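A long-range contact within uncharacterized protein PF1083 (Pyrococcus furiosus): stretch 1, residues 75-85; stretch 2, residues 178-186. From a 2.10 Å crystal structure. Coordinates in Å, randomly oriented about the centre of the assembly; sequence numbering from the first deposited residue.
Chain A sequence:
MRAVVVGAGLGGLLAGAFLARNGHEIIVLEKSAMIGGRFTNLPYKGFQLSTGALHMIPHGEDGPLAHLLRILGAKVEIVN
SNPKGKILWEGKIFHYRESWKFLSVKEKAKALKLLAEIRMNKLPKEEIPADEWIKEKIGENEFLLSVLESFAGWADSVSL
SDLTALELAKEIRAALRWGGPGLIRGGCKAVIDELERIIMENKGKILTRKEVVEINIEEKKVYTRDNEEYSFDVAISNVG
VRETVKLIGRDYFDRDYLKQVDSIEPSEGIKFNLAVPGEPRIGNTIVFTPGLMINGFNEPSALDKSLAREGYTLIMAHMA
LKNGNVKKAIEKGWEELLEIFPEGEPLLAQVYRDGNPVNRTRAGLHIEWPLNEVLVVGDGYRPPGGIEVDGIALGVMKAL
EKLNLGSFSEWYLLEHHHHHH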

# COMPACT_ATOMS: atom_id res chain seq x y z
N LYS A 75 -19.36 -1.15 -2.00
CA LYS A 75 -19.68 -0.88 -3.40
C LYS A 75 -18.62 0.09 -3.89
O LYS A 75 -18.73 1.29 -3.70
CB LYS A 75 -21.07 -0.25 -3.53
CG LYS A 75 -22.22 -1.13 -3.03
CD LYS A 75 -22.23 -2.51 -3.70
CE LYS A 75 -22.32 -2.41 -5.22
NZ LYS A 75 -23.58 -1.76 -5.68
N VAL A 76 -17.56 -0.46 -4.49
CA VAL A 76 -16.47 0.36 -4.98
C VAL A 76 -16.10 -0.04 -6.39
O VAL A 76 -15.90 -1.22 -6.67
CB VAL A 76 -15.23 0.22 -4.09
CG1 VAL A 76 -14.08 1.03 -4.66
CG2 VAL A 76 -15.55 0.68 -2.68
N GLU A 77 -16.01 0.94 -7.28
CA GLU A 77 -15.66 0.65 -8.66
C GLU A 77 -14.17 0.69 -8.90
O GLU A 77 -13.55 1.76 -8.87
CB GLU A 77 -16.35 1.62 -9.63
CG GLU A 77 -15.88 1.44 -11.06
CD GLU A 77 -16.81 2.06 -12.08
OE1 GLU A 77 -17.15 3.26 -11.92
OE2 GLU A 77 -17.21 1.36 -13.03
N ILE A 78 -13.62 -0.49 -9.16
CA ILE A 78 -12.20 -0.67 -9.41
C ILE A 78 -12.05 -1.22 -10.83
O ILE A 78 -12.61 -2.27 -11.14
CB ILE A 78 -11.59 -1.69 -8.44
CG1 ILE A 78 -11.81 -1.24 -7.00
CG2 ILE A 78 -10.10 -1.88 -8.74
CD1 ILE A 78 -11.50 -2.31 -5.98
N VAL A 79 -11.28 -0.55 -11.67
CA VAL A 79 -11.09 -1.02 -13.04
C VAL A 79 -9.62 -1.31 -13.35
O VAL A 79 -8.78 -0.41 -13.27
CB VAL A 79 -11.61 0.02 -14.07
CG1 VAL A 79 -11.37 -0.49 -15.49
CG2 VAL A 79 -13.09 0.29 -13.83
N ASN A 80 -9.32 -2.56 -13.69
CA ASN A 80 -7.95 -2.94 -14.02
C ASN A 80 -7.39 -2.12 -15.16
O ASN A 80 -8.10 -1.75 -16.09
CB ASN A 80 -7.88 -4.42 -14.40
CG ASN A 80 -8.00 -5.35 -13.21
OD1 ASN A 80 -7.73 -4.96 -12.07
ND2 ASN A 80 -8.41 -6.59 -13.47
N SER A 81 -6.09 -1.83 -15.08
CA SER A 81 -5.38 -1.06 -16.10
C SER A 81 -5.39 -1.78 -17.45
O SER A 81 -5.07 -2.97 -17.50
CB SER A 81 -3.92 -0.86 -15.66
OG SER A 81 -3.85 -0.16 -14.43
N ASN A 82 -5.74 -1.06 -18.52
CA ASN A 82 -5.78 -1.62 -19.89
C ASN A 82 -4.59 -2.56 -19.99
O ASN A 82 -4.71 -3.74 -19.65
CB ASN A 82 -5.67 -0.50 -20.94
CG ASN A 82 -6.83 0.49 -20.88
OD1 ASN A 82 -7.01 1.19 -19.88
ND2 ASN A 82 -7.61 0.55 -21.95
N PRO A 83 -3.43 -2.09 -20.51
CA PRO A 83 -2.41 -3.14 -20.49
C PRO A 83 -1.99 -3.10 -19.02
O PRO A 83 -2.00 -2.03 -18.40
CB PRO A 83 -1.33 -2.59 -21.42
CG PRO A 83 -1.42 -1.15 -21.20
CD PRO A 83 -2.91 -0.88 -21.16
N LYS A 84 -1.66 -4.26 -18.44
CA LYS A 84 -1.27 -4.32 -17.04
C LYS A 84 -0.23 -3.25 -16.72
O LYS A 84 -0.25 -2.66 -15.64
CB LYS A 84 -0.72 -5.71 -16.71
CG LYS A 84 -1.81 -6.75 -16.45
CD LYS A 84 -1.25 -8.17 -16.53
CE LYS A 84 -2.12 -9.13 -15.75
NZ LYS A 84 -3.57 -8.93 -16.02
N GLY A 85 0.66 -2.99 -17.68
CA GLY A 85 1.68 -1.98 -17.47
C GLY A 85 2.47 -1.67 -18.73
O GLY A 85 2.41 -2.42 -19.70
N TRP A 178 -2.82 -12.51 -9.41
CA TRP A 178 -3.81 -11.44 -9.41
C TRP A 178 -3.68 -10.39 -10.49
O TRP A 178 -4.49 -9.45 -10.53
CB TRP A 178 -3.84 -10.77 -8.04
CG TRP A 178 -3.96 -11.76 -6.92
CD1 TRP A 178 -4.83 -12.82 -6.86
CD2 TRP A 178 -3.25 -11.75 -5.69
NE1 TRP A 178 -4.69 -13.47 -5.65
CE2 TRP A 178 -3.73 -12.83 -4.92
CE3 TRP A 178 -2.24 -10.92 -5.16
CZ2 TRP A 178 -3.24 -13.11 -3.64
CZ3 TRP A 178 -1.75 -11.20 -3.88
CH2 TRP A 178 -2.25 -12.29 -3.14
N GLY A 179 -2.67 -10.51 -11.34
CA GLY A 179 -2.50 -9.56 -12.42
C GLY A 179 -1.99 -8.18 -12.08
O GLY A 179 -1.30 -8.00 -11.07
N GLY A 180 -2.34 -7.22 -12.93
CA GLY A 180 -1.91 -5.84 -12.76
C GLY A 180 -2.81 -5.00 -11.88
O GLY A 180 -3.80 -5.50 -11.34
N PRO A 181 -2.52 -3.69 -11.76
CA PRO A 181 -3.26 -2.72 -10.95
C PRO A 181 -4.59 -2.27 -11.52
O PRO A 181 -4.97 -2.62 -12.64
CB PRO A 181 -2.29 -1.56 -10.84
CG PRO A 181 -1.71 -1.53 -12.22
CD PRO A 181 -1.44 -3.01 -12.51
N GLY A 182 -5.29 -1.47 -10.73
CA GLY A 182 -6.58 -0.94 -11.13
C GLY A 182 -6.83 0.37 -10.43
O GLY A 182 -6.38 0.57 -9.29
N LEU A 183 -7.52 1.28 -11.11
CA LEU A 183 -7.85 2.59 -10.58
C LEU A 183 -9.19 2.53 -9.84
O LEU A 183 -10.03 1.68 -10.12
CB LEU A 183 -7.94 3.62 -11.71
CG LEU A 183 -6.66 3.92 -12.49
CD1 LEU A 183 -6.95 4.97 -13.56
CD2 LEU A 183 -5.58 4.43 -11.54
N ILE A 184 -9.37 3.46 -8.90
CA ILE A 184 -10.58 3.52 -8.09
C ILE A 184 -11.42 4.76 -8.41
O ILE A 184 -10.97 5.89 -8.23
CB ILE A 184 -10.23 3.59 -6.59
CG1 ILE A 184 -9.14 2.57 -6.25
CG2 ILE A 184 -11.47 3.35 -5.76
CD1 ILE A 184 -8.59 2.73 -4.87
N ARG A 185 -12.65 4.56 -8.86
CA ARG A 185 -13.50 5.71 -9.15
C ARG A 185 -13.75 6.40 -7.82
O ARG A 185 -14.07 5.75 -6.82
CB ARG A 185 -14.83 5.27 -9.78
CG ARG A 185 -15.80 6.43 -10.05
CD ARG A 185 -16.94 5.98 -10.96
NE ARG A 185 -16.47 5.73 -12.32
CZ ARG A 185 -16.08 6.68 -13.16
NH1 ARG A 185 -16.11 7.95 -12.79
NH2 ARG A 185 -15.64 6.36 -14.37
N GLY A 186 -13.59 7.72 -7.81
CA GLY A 186 -13.79 8.48 -6.59
C GLY A 186 -12.53 8.58 -5.76
O GLY A 186 -12.51 9.24 -4.73
O HOH W 1 -16.10 3.74 -6.61
O HOH W 2 -16.02 3.33 -15.04

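Two strands far apart in sequence can be joined by a short backbone ladder, with side chains packing at its ends. In PF1083, residues 78-80 and 182-184 run antiparallel, their N-to-C directions 157° apart, and the two stretches together bury 580 Å². Between Val79 and Leu183 the ladder closes in both directions: Val79 N donates to Leu183 O at 3.0 Å, and Leu183 N donates to Val79 O, also at 3.0 Å. The same alternation continues beyond the strands, where Arg185 N reaches Glu77 O at 2.9 Å and Ser81 N reaches Pro181 O at 2.8 Å. Weaker CA-H...O contacts fill the intervals, as between Ile78 CA and Leu183 O at 3.3 Å.

The residues that cover the most surface lie outside the strands proper. Glu77 is the first. Its CA-to-CB bond points sideways, but an extended side chain, with chi1 and chi2 both t, brings the carboxylate to Arg185, whose own CA-to-CB bond points toward the partner stretch. The guanidinium receives OE1 at its edge, near its plane; the salt bridge is modelled with Glu77 OE1 2.6 Å from Arg185 NE, although the position of OE1 is less certain than most. Two waters reinforce this exposed end. One accepts from Glu77 N and donates to Arg185 O, each at 2.9 Å; the other accepts from Arg185 NH2 and donates weakly to Glu77 OE2, each at 3.1 Å. Opposite charges suit this solvent-facing edge, where the Arg185 N to Glu77 O hydrogen bond also holds the two residues side by side.

At the other end stand Lys84 and Pro181. Pro181 is buried and has no amide hydrogen to donate, yet its carbonyl serves the ladder through Ser81, while its ring lies against that residue, with Pro181 CG 3.4 Å from Ser81 OG. Lys84 contributes chiefly its aliphatic chain, laid over a glycine backbone: Lys84 CE is 3.4 Å from both Gly179 CA and Gly180 N. The lack of side chains there leaves room for Lys84 as placed, since a CB on Gly179 would clash with Lys84 NZ, and one on Gly180 with Lys84 CG. The positive phi of Gly179, just after a helix, independently favours glycine.

Gly182 extends the principle into the strand. Its CA comes within 3.8 Å of Asn80 CA, and a CB would be tight against Val79 O, Ile78 CG2 and Asn80 OD1. Beyond this close approach, branched apolar residues take over: Val76 CG1 packs 3.7 Å from Ile184 CG2.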